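Local coordinates for oligopeptide-binding protein AppA (Bacillus subtilis, PDB 1XOC), which binds oligopeptides outside the cell for an ABC permease, carrying tetra- and pentapeptides but not tripeptides, in a system able to replace Opp in sporulation and competence, at residues A[321-326]-A[469-474]; A[316-321]-A[464-469]; A[227-232]-A[240-245]. One frame throughout, in Å; residues are numbered along the deposited sequence.

Contact 1 (A[321-326]-A[469-474]); sequences KDIDVP and EYEQIY
Ile323 meets Glu471 and Tyr474 where an irregular loop passes along the surface of helix 463-480, and with Val325 it provides the apolar side of the contact. Ile323 does most of the touching. Its CG1 stands anti to the backbone N (chi1 -159°) and its CD1 continues the extended line, reaching 3.5 Å from the backbone O of Glu471 and 4.0 Å from CB of Tyr474. The isoleucine and tyrosine side chains cross at about a right angle, so the isoleucine tip meets the root of the tyrosine while the phenol leads away, its OH making a weak hydrogen bond with the O of Asn318. One turn of helix further on, CG2 of Val325 lies 4.0 Å from the carbonyl O of Tyr474. Branched aliphatic residues suit these positions, offering compact methyl groups to a helix flank made largely of backbone and CB atoms.

The polar side is acidic. OD2 of Asp322 comes 4.1 Å from OE2 of Glu471, with the two carboxylate planes 85° apart. A water lies between the groups: it donates to OE2 of Glu471 at 2.5 Å and weakly to OD1 of Asp322 at 3.2 Å. The other carboxylate oxygen of Glu471, OE1, forms a salt bridge with Lys468, one turn earlier on the helix.

Two carboxylates so close would be expected to repel each other; the positive charge of Lys468 probably offsets this, and the water may contribute. Direct attachment therefore rests on aliphatic packing, while the acidic end of the contact appears to be linked through solvent.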
loop_
_atom_site.group_PDB
_atom_site.type_symbol
_atom_site.label_atom_id
_atom_site.label_comp_id
_atom_site.label_asym_id
_atom_site.label_seq_id
_atom_site.Cartn_x
_atom_site.Cartn_y
_atom_site.Cartn_z
ATOM N N LYS A 321 7.730 -15.251 15.109
ATOM C CA LYS A 321 9.152 -15.474 15.321
ATOM C C LYS A 321 9.564 -16.953 15.214
ATOM O O LYS A 321 10.660 -17.267 14.740
ATOM C CB LYS A 321 9.529 -14.927 16.697
ATOM C CG LYS A 321 11.018 -14.714 16.910
ATOM C CD LYS A 321 11.290 -13.441 17.707
ATOM C CE LYS A 321 10.939 -12.176 16.917
ATOM N NZ LYS A 321 11.465 -10.960 17.606
ATOM N N ASP A 322 8.672 -17.850 15.628
ATOM C CA ASP A 322 9.012 -19.262 15.835
ATOM C C ASP A 322 8.039 -20.223 15.141
ATOM O O ASP A 322 7.682 -21.265 15.698
ATOM C CB ASP A 322 9.055 -19.554 17.347
ATOM C CG ASP A 322 7.806 -19.050 18.085
ATOM O OD1 ASP A 322 7.529 -19.538 19.203
ATOM O OD2 ASP A 322 7.104 -18.166 17.534
ATOM N N ILE A 323 7.637 -19.876 13.922
ATOM C CA ILE A 323 6.676 -20.659 13.144
ATOM C C ILE A 323 7.395 -21.399 12.001
ATOM O O ILE A 323 8.255 -20.831 11.317
ATOM C CB ILE A 323 5.565 -19.723 12.578
ATOM C CG1 ILE A 323 4.303 -20.491 12.228
ATOM C CG2 ILE A 323 6.048 -18.936 11.340
ATOM C CD1 ILE A 323 3.288 -19.631 11.488
ATOM N N ASP A 324 7.058 -22.666 11.797
ATOM C CA ASP A 324 7.559 -23.385 10.630
ATOM C C ASP A 324 6.440 -23.484 9.606
ATOM O O ASP A 324 5.564 -24.314 9.698
ATOM C CB ASP A 324 8.099 -24.776 11.013
ATOM C CG ASP A 324 9.598 -24.757 11.419
ATOM O OD1 ASP A 324 10.334 -23.829 10.994
ATOM O OD2 ASP A 324 10.046 -25.684 12.147
ATOM N N VAL A 325 6.475 -22.605 8.629
ATOM C CA VAL A 325 5.467 -22.549 7.593
ATOM C C VAL A 325 6.026 -23.328 6.390
ATOM O O VAL A 325 7.239 -23.435 6.259
ATOM C CB VAL A 325 5.172 -21.046 7.286
ATOM C CG1 VAL A 325 5.245 -20.729 5.831
ATOM C CG2 VAL A 325 3.860 -20.629 7.918
ATOM N N PRO A 326 5.155 -23.907 5.535
ATOM C CA PRO A 326 5.707 -24.500 4.318
ATOM C C PRO A 326 6.346 -23.427 3.445
ATOM O O PRO A 326 5.736 -22.395 3.195
ATOM C CB PRO A 326 4.488 -25.103 3.604
ATOM C CG PRO A 326 3.336 -24.473 4.180
ATOM C CD PRO A 326 3.694 -24.071 5.599
ATOM N N GLU A 469 -3.123 -16.994 17.733
ATOM C CA GLU A 469 -4.148 -17.450 16.796
ATOM C C GLU A 469 -3.765 -17.130 15.353
ATOM O O GLU A 469 -4.136 -17.862 14.428
ATOM C CB GLU A 469 -5.507 -16.834 17.135
ATOM C CG GLU A 469 -6.219 -17.582 18.271
ATOM C CD GLU A 469 -6.871 -18.887 17.810
ATOM O OE1 GLU A 469 -7.454 -18.888 16.695
ATOM O OE2 GLU A 469 -6.820 -19.891 18.562
ATOM N N TYR A 470 -3.017 -16.044 15.154
ATOM C CA TYR A 470 -2.541 -15.701 13.814
ATOM C C TYR A 470 -1.520 -16.682 13.258
ATOM O O TYR A 470 -1.377 -16.781 12.049
ATOM C CB TYR A 470 -2.052 -14.239 13.714
ATOM C CG TYR A 470 -2.985 -13.441 12.837
ATOM C CD1 TYR A 470 -4.062 -12.749 13.370
ATOM C CD2 TYR A 470 -2.836 -13.452 11.460
ATOM C CE1 TYR A 470 -4.959 -12.061 12.551
ATOM C CE2 TYR A 470 -3.720 -12.775 10.641
ATOM C CZ TYR A 470 -4.782 -12.070 11.183
ATOM O OH TYR A 470 -5.684 -11.378 10.361
ATOM N N GLU A 471 -0.827 -17.437 14.102
ATOM C CA GLU A 471 0.046 -18.500 13.578
ATOM C C GLU A 471 -0.726 -19.464 12.647
ATOM O O GLU A 471 -0.226 -19.870 11.599
ATOM C CB GLU A 471 0.690 -19.289 14.719
ATOM C CG GLU A 471 1.726 -18.508 15.513
ATOM C CD GLU A 471 2.224 -19.249 16.762
ATOM O OE1 GLU A 471 1.813 -20.415 17.013
ATOM O OE2 GLU A 471 3.034 -18.651 17.514
ATOM N N GLN A 472 -1.949 -19.816 13.036
ATOM C CA GLN A 472 -2.792 -20.679 12.219
ATOM C C GLN A 472 -3.181 -20.045 10.896
ATOM O O GLN A 472 -3.289 -20.732 9.898
ATOM C CB GLN A 472 -4.076 -21.035 12.957
ATOM C CG GLN A 472 -3.873 -21.831 14.202
ATOM C CD GLN A 472 -5.192 -22.204 14.836
ATOM O OE1 GLN A 472 -6.039 -22.834 14.197
ATOM N NE2 GLN A 472 -5.381 -21.816 16.097
ATOM N N ILE A 473 -3.435 -18.744 10.899
ATOM C CA ILE A 473 -3.820 -18.035 9.672
ATOM C C ILE A 473 -2.638 -18.014 8.703
ATOM O O ILE A 473 -2.787 -18.321 7.523
ATOM C CB ILE A 473 -4.317 -16.611 9.985
ATOM C CG1 ILE A 473 -5.659 -16.672 10.699
ATOM C CG2 ILE A 473 -4.482 -15.799 8.707
ATOM C CD1 ILE A 473 -6.066 -15.374 11.430
ATOM N N TYR A 474 -1.463 -17.664 9.206
ATOM C CA TYR A 474 -0.243 -17.732 8.407
ATOM C C TYR A 474 0.002 -19.114 7.810
ATOM O O TYR A 474 0.368 -19.222 6.645
ATOM C CB TYR A 474 0.946 -17.330 9.266
ATOM C CG TYR A 474 0.952 -15.885 9.685
ATOM C CD1 TYR A 474 1.419 -15.522 10.932
ATOM C CD2 TYR A 474 0.540 -14.869 8.815
ATOM C CE1 TYR A 474 1.450 -14.208 11.318
ATOM C CE2 TYR A 474 0.564 -13.551 9.199
ATOM C CZ TYR A 474 1.040 -13.232 10.438
ATOM O OH TYR A 474 1.068 -11.943 10.835
HETATM O O HOH W 1 4.647 -20.435 18.278
#

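Contact 2 (A[316-321]-A[464-469]); sequences SWNYPK and KQYSKE
The hydroxyl OG of Ser467 lies 2.7 Å from OD1 of Asn318, and the O of Arg463, one turn earlier on the helix, is a second acceptor for the same single proton. A small hydroxyl fits between its own helix's carbonyl and the incoming amide, while Asn318 suits the loop side by offering a carbonyl-type acceptor. A chi1 of -156° sets CG of Asn318 anti to the backbone N, and the chi2 turn brings OD1 toward the hydroxyl. Beside this pair a water donates to both backbones, 2.8 Å to the O of Asn318 and 2.8 Å to the O of Ser467.

Asn318 and Trp317 sit in a type I beta turn running from Ser316 to Tyr319. Ser316 braces it as an ST turn, its OG accepting from the N of Asn318 at 2.9 Å.

Aromatic groups fill the rest. The indole of Trp317 is large enough to reach both Ser467 and Tyr466. OG of Ser467 approaches its edge, 3.4 Å from CZ3 of Trp317. CH2 of the indole lies 3.6 Å from CD2 of Tyr466, the planes inclined at 46°, while ND2 of Asn318 comes 3.8 Å from CE2 of the same tyrosine. Outside the two segments, Trp317 makes a cation-pi contact with Arg463, and the OH of Tyr466 bonds to the O of Pro425.

The chemistry thus combines polar recognition with oblique aromatic packing. The water, donating to both backbones, would hold the loop against the helix together with the amide, while the indole edge and Tyr466 lie beside that polar pair.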
loop_
_atom_site.group_PDB
_atom_site.type_symbol
_atom_site.label_atom_id
_atom_site.label_comp_id
_atom_site.label_asym_id
_atom_site.label_seq_id
_atom_site.Cartn_x
_atom_site.Cartn_y
_atom_site.Cartn_z
ATOM N N SER A 316 6.643 -6.090 11.958
ATOM C CA SER A 316 5.395 -6.161 12.678
ATOM C C SER A 316 5.570 -6.904 13.993
ATOM O O SER A 316 6.215 -7.965 14.055
ATOM C CB SER A 316 4.350 -6.893 11.867
ATOM O OG SER A 316 3.177 -7.042 12.646
ATOM N N TRP A 317 4.910 -6.404 15.035
ATOM C CA TRP A 317 4.860 -7.127 16.302
ATOM C C TRP A 317 4.155 -8.470 16.141
ATOM O O TRP A 317 4.293 -9.344 16.991
ATOM C CB TRP A 317 4.176 -6.310 17.409
ATOM C CG TRP A 317 2.788 -5.843 17.106
ATOM C CD1 TRP A 317 2.442 -4.619 16.638
ATOM C CD2 TRP A 317 1.556 -6.566 17.273
ATOM N NE1 TRP A 317 1.096 -4.536 16.471
ATOM C CE2 TRP A 317 0.517 -5.703 16.889
ATOM C CE3 TRP A 317 1.230 -7.831 17.733
ATOM C CZ2 TRP A 317 -0.829 -6.082 16.914
ATOM C CZ3 TRP A 317 -0.115 -8.206 17.791
ATOM C CH2 TRP A 317 -1.125 -7.333 17.382
ATOM N N ASN A 318 3.392 -8.642 15.069
ATOM C CA ASN A 318 2.664 -9.886 14.861
ATOM C C ASN A 318 3.429 -10.898 14.020
ATOM O O ASN A 318 2.923 -11.987 13.745
ATOM C CB ASN A 318 1.333 -9.585 14.183
ATOM C CG ASN A 318 0.290 -10.656 14.431
ATOM O OD1 ASN A 318 0.224 -11.252 15.504
ATOM N ND2 ASN A 318 -0.534 -10.909 13.425
ATOM N N TYR A 319 4.622 -10.532 13.566
ATOM C CA TYR A 319 5.383 -11.408 12.704
ATOM C C TYR A 319 5.774 -12.603 13.548
ATOM O O TYR A 319 6.292 -12.427 14.658
ATOM C CB TYR A 319 6.600 -10.693 12.145
ATOM C CG TYR A 319 7.357 -11.486 11.082
ATOM C CD1 TYR A 319 8.422 -12.317 11.436
ATOM C CD2 TYR A 319 6.999 -11.425 9.741
ATOM C CE1 TYR A 319 9.111 -13.038 10.466
ATOM C CE2 TYR A 319 7.693 -12.122 8.783
ATOM C CZ TYR A 319 8.741 -12.922 9.143
ATOM O OH TYR A 319 9.423 -13.630 8.159
ATOM N N PRO A 320 5.495 -13.820 13.054
ATOM C CA PRO A 320 5.681 -15.020 13.854
ATOM C C PRO A 320 7.145 -15.411 13.934
ATOM O O PRO A 320 7.717 -15.848 12.944
ATOM C CB PRO A 320 4.856 -16.057 13.102
ATOM C CG PRO A 320 4.911 -15.625 11.713
ATOM C CD PRO A 320 4.968 -14.134 11.720
ATOM N N LYS A 321 7.730 -15.251 15.109
ATOM C CA LYS A 321 9.152 -15.474 15.321
ATOM C C LYS A 321 9.564 -16.953 15.214
ATOM O O LYS A 321 10.660 -17.267 14.740
ATOM C CB LYS A 321 9.529 -14.927 16.697
ATOM C CG LYS A 321 11.018 -14.714 16.910
ATOM C CD LYS A 321 11.290 -13.441 17.707
ATOM C CE LYS A 321 10.939 -12.176 16.917
ATOM N NZ LYS A 321 11.465 -10.960 17.606
ATOM N N LYS A 464 -0.844 -11.078 22.634
ATOM C CA LYS A 464 -0.247 -12.411 22.663
ATOM C C LYS A 464 -1.230 -13.459 22.163
ATOM O O LYS A 464 -0.860 -14.338 21.395
ATOM C CB LYS A 464 0.243 -12.777 24.064
ATOM C CG LYS A 464 1.387 -11.913 24.571
ATOM C CD LYS A 464 2.647 -12.093 23.725
ATOM C CE LYS A 464 3.891 -11.545 24.430
ATOM N NZ LYS A 464 5.081 -11.551 23.526
ATOM N N GLN A 465 -2.480 -13.356 22.593
ATOM C CA GLN A 465 -3.528 -14.273 22.142
ATOM C C GLN A 465 -3.787 -14.082 20.655
ATOM O O GLN A 465 -3.963 -15.054 19.916
ATOM C CB GLN A 465 -4.816 -14.044 22.932
ATOM C CG GLN A 465 -4.691 -14.343 24.421
ATOM C CD GLN A 465 -5.914 -13.925 25.238
ATOM O OE1 GLN A 465 -5.925 -14.075 26.463
ATOM N NE2 GLN A 465 -6.943 -13.398 24.565
ATOM N N TYR A 466 -3.807 -12.820 20.229
ATOM C CA TYR A 466 -3.973 -12.466 18.819
ATOM C C TYR A 466 -2.864 -13.071 17.951
ATOM O O TYR A 466 -3.139 -13.738 16.960
ATOM C CB TYR A 466 -3.963 -10.949 18.673
ATOM C CG TYR A 466 -4.303 -10.420 17.299
ATOM C CD1 TYR A 466 -5.623 -10.293 16.892
ATOM C CD2 TYR A 466 -3.309 -9.987 16.436
ATOM C CE1 TYR A 466 -5.948 -9.768 15.641
ATOM C CE2 TYR A 466 -3.627 -9.475 15.182
ATOM C CZ TYR A 466 -4.940 -9.371 14.797
ATOM O OH TYR A 466 -5.285 -8.846 13.568
ATOM N N SER A 467 -1.616 -12.827 18.327
ATOM C CA SER A 467 -0.473 -13.347 17.593
ATOM C C SER A 467 -0.474 -14.878 17.583
ATOM O O SER A 467 -0.060 -15.502 16.616
ATOM C CB SER A 467 0.833 -12.818 18.213
ATOM O OG SER A 467 0.896 -11.404 18.141
ATOM N N LYS A 468 -0.937 -15.496 18.665
ATOM C CA LYS A 468 -0.916 -16.955 18.741
ATOM C C LYS A 468 -1.919 -17.552 17.768
ATOM O O LYS A 468 -1.602 -18.489 17.050
ATOM C CB LYS A 468 -1.211 -17.427 20.163
ATOM C CG LYS A 468 -0.920 -18.915 20.427
ATOM C CD LYS A 468 0.572 -19.152 20.680
ATOM C CE LYS A 468 1.017 -20.582 20.356
ATOM N NZ LYS A 468 2.360 -20.600 19.672
ATOM N N GLU A 469 -3.123 -16.994 17.733
ATOM C CA GLU A 469 -4.148 -17.450 16.796
ATOM C C GLU A 469 -3.765 -17.130 15.353
ATOM O O GLU A 469 -4.136 -17.862 14.428
ATOM C CB GLU A 469 -5.507 -16.834 17.135
ATOM C CG GLU A 469 -6.219 -17.582 18.271
ATOM C CD GLU A 469 -6.871 -18.887 17.810
ATOM O OE1 GLU A 469 -7.454 -18.888 16.695
ATOM O OE2 GLU A 469 -6.820 -19.891 18.562
HETATM O O HOH W 2 1.919 -14.340 14.931
#

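Contact 3 (A[227-232]-A[240-245]); sequences AAEAQL and FNVPAT
In the alpha/beta fold of this solute-binding protein, helix 225-234 turns back through a short loop onto strand 240-241 and the loop that follows it, where Ala228, Glu229 and Leu232 meet Phe240, Val242 and Pro243. CB of Ala228 lies over one face of the Phe240 ring, 3.8 Å from its centroid and 26° off the normal, a CH-pi contact for which a bare methyl is well sized. Leu232 extends the apolar layer: its CD2 is 3.9 Å from CG2 of Val242, and its CD1 touches CB of Phe240 more loosely.

Glu229 brings a carboxylate into this apolar setting. Its chain bends at chi2 (-57°), which turns CD off the extended line, and OE2 ends at the edge of the Phe240 ring, in its plane, 3.0 Å from CE2 and 3.0 Å from CD2. There it faces the electropositive C-H rim of the ring. The same oxygen is tightly wedged among carbons, 3.1 Å from both CA and CG1 of Val242 and 3.2 Å from CD of Pro243, the glutamate and proline meeting tip to tip. Buried by the contact, OE2 has no polar partner in the model, and a carboxylate so placed may have a raised pKa.

Asn241 points the other way, bonds through OD1 to the N of the zinc ligand His492, and packs on an aromatic side chain of the bound peptide. Strand 240-241 pairs antiparallel with strand 483-496, whose Ala494 touches Leu232 and Val242. Ala250 of helix 247-250 adjoins Glu229, and Lys371 of helix 371-385 lies against Pro243.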
loop_
_atom_site.group_PDB
_atom_site.type_symbol
_atom_site.label_atom_id
_atom_site.label_comp_id
_atom_site.label_asym_id
_atom_site.label_seq_id
_atom_site.Cartn_x
_atom_site.Cartn_y
_atom_site.Cartn_z
ATOM N N ALA A 227 16.067 6.709 -15.366
ATOM C CA ALA A 227 15.939 8.130 -15.656
ATOM C C ALA A 227 15.873 8.949 -14.382
ATOM O O ALA A 227 16.444 10.034 -14.333
ATOM C CB ALA A 227 14.707 8.401 -16.548
ATOM N N ALA A 228 15.197 8.434 -13.347
ATOM C CA ALA A 228 15.068 9.136 -12.091
ATOM C C ALA A 228 16.419 9.210 -11.419
ATOM O O ALA A 228 16.766 10.219 -10.819
ATOM C CB ALA A 228 14.097 8.415 -11.183
ATOM N N GLU A 229 17.176 8.129 -11.479
ATOM C CA GLU A 229 18.546 8.137 -10.936
ATOM C C GLU A 229 19.432 9.165 -11.637
ATOM O O GLU A 229 20.168 9.917 -10.983
ATOM C CB GLU A 229 19.160 6.744 -11.000
ATOM C CG GLU A 229 18.534 5.832 -9.996
ATOM C CD GLU A 229 18.652 6.379 -8.589
ATOM O OE1 GLU A 229 19.540 7.241 -8.339
ATOM O OE2 GLU A 229 17.862 5.956 -7.716
ATOM N N ALA A 230 19.339 9.225 -12.956
ATOM C CA ALA A 230 20.037 10.265 -13.716
ATOM C C ALA A 230 19.616 11.685 -13.318
ATOM O O ALA A 230 20.459 12.581 -13.256
ATOM C CB ALA A 230 19.814 10.071 -15.194
ATOM N N GLN A 231 18.324 11.906 -13.071
ATOM C CA GLN A 231 17.854 13.230 -12.642
ATOM C C GLN A 231 18.359 13.595 -11.265
ATOM O O GLN A 231 18.650 14.752 -11.001
ATOM C CB GLN A 231 16.348 13.320 -12.672
ATOM C CG GLN A 231 15.821 13.309 -14.094
ATOM C CD GLN A 231 14.383 13.704 -14.208
ATOM O OE1 GLN A 231 13.687 13.273 -15.140
ATOM N NE2 GLN A 231 13.909 14.500 -13.277
ATOM N N LEU A 232 18.423 12.601 -10.382
ATOM C CA LEU A 232 18.993 12.767 -9.056
ATOM C C LEU A 232 20.455 13.221 -9.119
ATOM O O LEU A 232 20.859 14.160 -8.424
ATOM C CB LEU A 232 18.886 11.435 -8.309
ATOM C CG LEU A 232 19.192 11.512 -6.827
ATOM C CD1 LEU A 232 18.226 12.343 -6.045
ATOM C CD2 LEU A 232 19.223 10.075 -6.264
ATOM N N PHE A 240 14.592 10.679 -3.464
ATOM C CA PHE A 240 14.261 9.504 -4.277
ATOM C C PHE A 240 14.623 8.226 -3.543
ATOM O O PHE A 240 15.656 8.172 -2.883
ATOM C CB PHE A 240 15.000 9.568 -5.635
ATOM C CG PHE A 240 14.547 8.523 -6.610
ATOM C CD1 PHE A 240 13.220 8.434 -6.950
ATOM C CD2 PHE A 240 15.418 7.588 -7.110
ATOM C CE1 PHE A 240 12.791 7.446 -7.838
ATOM C CE2 PHE A 240 14.971 6.571 -7.989
ATOM C CZ PHE A 240 13.683 6.513 -8.333
ATOM N N ASN A 241 13.794 7.182 -3.718
ATOM C CA ASN A 241 14.083 5.826 -3.252
ATOM C C ASN A 241 14.923 5.115 -4.293
ATOM O O ASN A 241 14.402 4.604 -5.297
ATOM C CB ASN A 241 12.772 5.071 -3.024
ATOM C CG ASN A 241 12.967 3.727 -2.301
ATOM O OD1 ASN A 241 14.092 3.271 -2.035
ATOM N ND2 ASN A 241 11.839 3.092 -1.987
ATOM N N VAL A 242 16.226 5.128 -4.089
ATOM C CA VAL A 242 17.169 4.578 -5.046
ATOM C C VAL A 242 17.129 3.056 -5.050
ATOM O O VAL A 242 17.283 2.431 -3.993
ATOM C CB VAL A 242 18.619 5.007 -4.683
ATOM C CG1 VAL A 242 19.623 4.412 -5.644
ATOM C CG2 VAL A 242 18.704 6.524 -4.616
ATOM N N PRO A 243 16.988 2.436 -6.229
ATOM C CA PRO A 243 17.106 0.967 -6.291
ATOM C C PRO A 243 18.425 0.468 -5.712
ATOM O O PRO A 243 19.463 1.090 -5.913
ATOM C CB PRO A 243 17.085 0.683 -7.800
ATOM C CG PRO A 243 16.323 1.812 -8.382
ATOM C CD PRO A 243 16.704 3.013 -7.560
ATOM N N ALA A 244 18.405 -0.680 -5.041
ATOM C CA ALA A 244 19.633 -1.207 -4.414
ATOM C C ALA A 244 20.809 -1.368 -5.368
ATOM O O ALA A 244 21.963 -1.143 -4.989
ATOM C CB ALA A 244 19.362 -2.539 -3.742
ATOM N N THR A 245 20.528 -1.775 -6.606
ATOM C CA THR A 245 21.559 -1.974 -7.597
ATOM C C THR A 245 22.288 -0.675 -7.951
ATOM O O THR A 245 23.421 -0.719 -8.414
ATOM C CB THR A 245 20.993 -2.633 -8.887
ATOM O OG1 THR A 245 19.894 -1.873 -9.375
ATOM C CG2 THR A 245 20.493 -4.038 -8.603
#

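Contact 3 comes first along the chain and joins neighbouring elements, helix 225-234 and strand 240-241. Contacts 2 and 1 follow, tying the loop between strand 306-307 and helix 332-341 to helix 463-480, more than 140 residues later. Their centres are 9 Å apart and their segments adjoin, with Lys321 and Glu469 as common end residues; loop and helix advance together, Tyr474 of contact 1 packing on Pro320 of contact 2. Contact 3 is remote, its nearest atoms about 23 Å from contact 1 and 17 Å from contact 2. Helix 463-480 nevertheless runs on to strand 483-496, the partner of strand 240-241, so the helix packed on the loop is joined directly to contact 3's sheet.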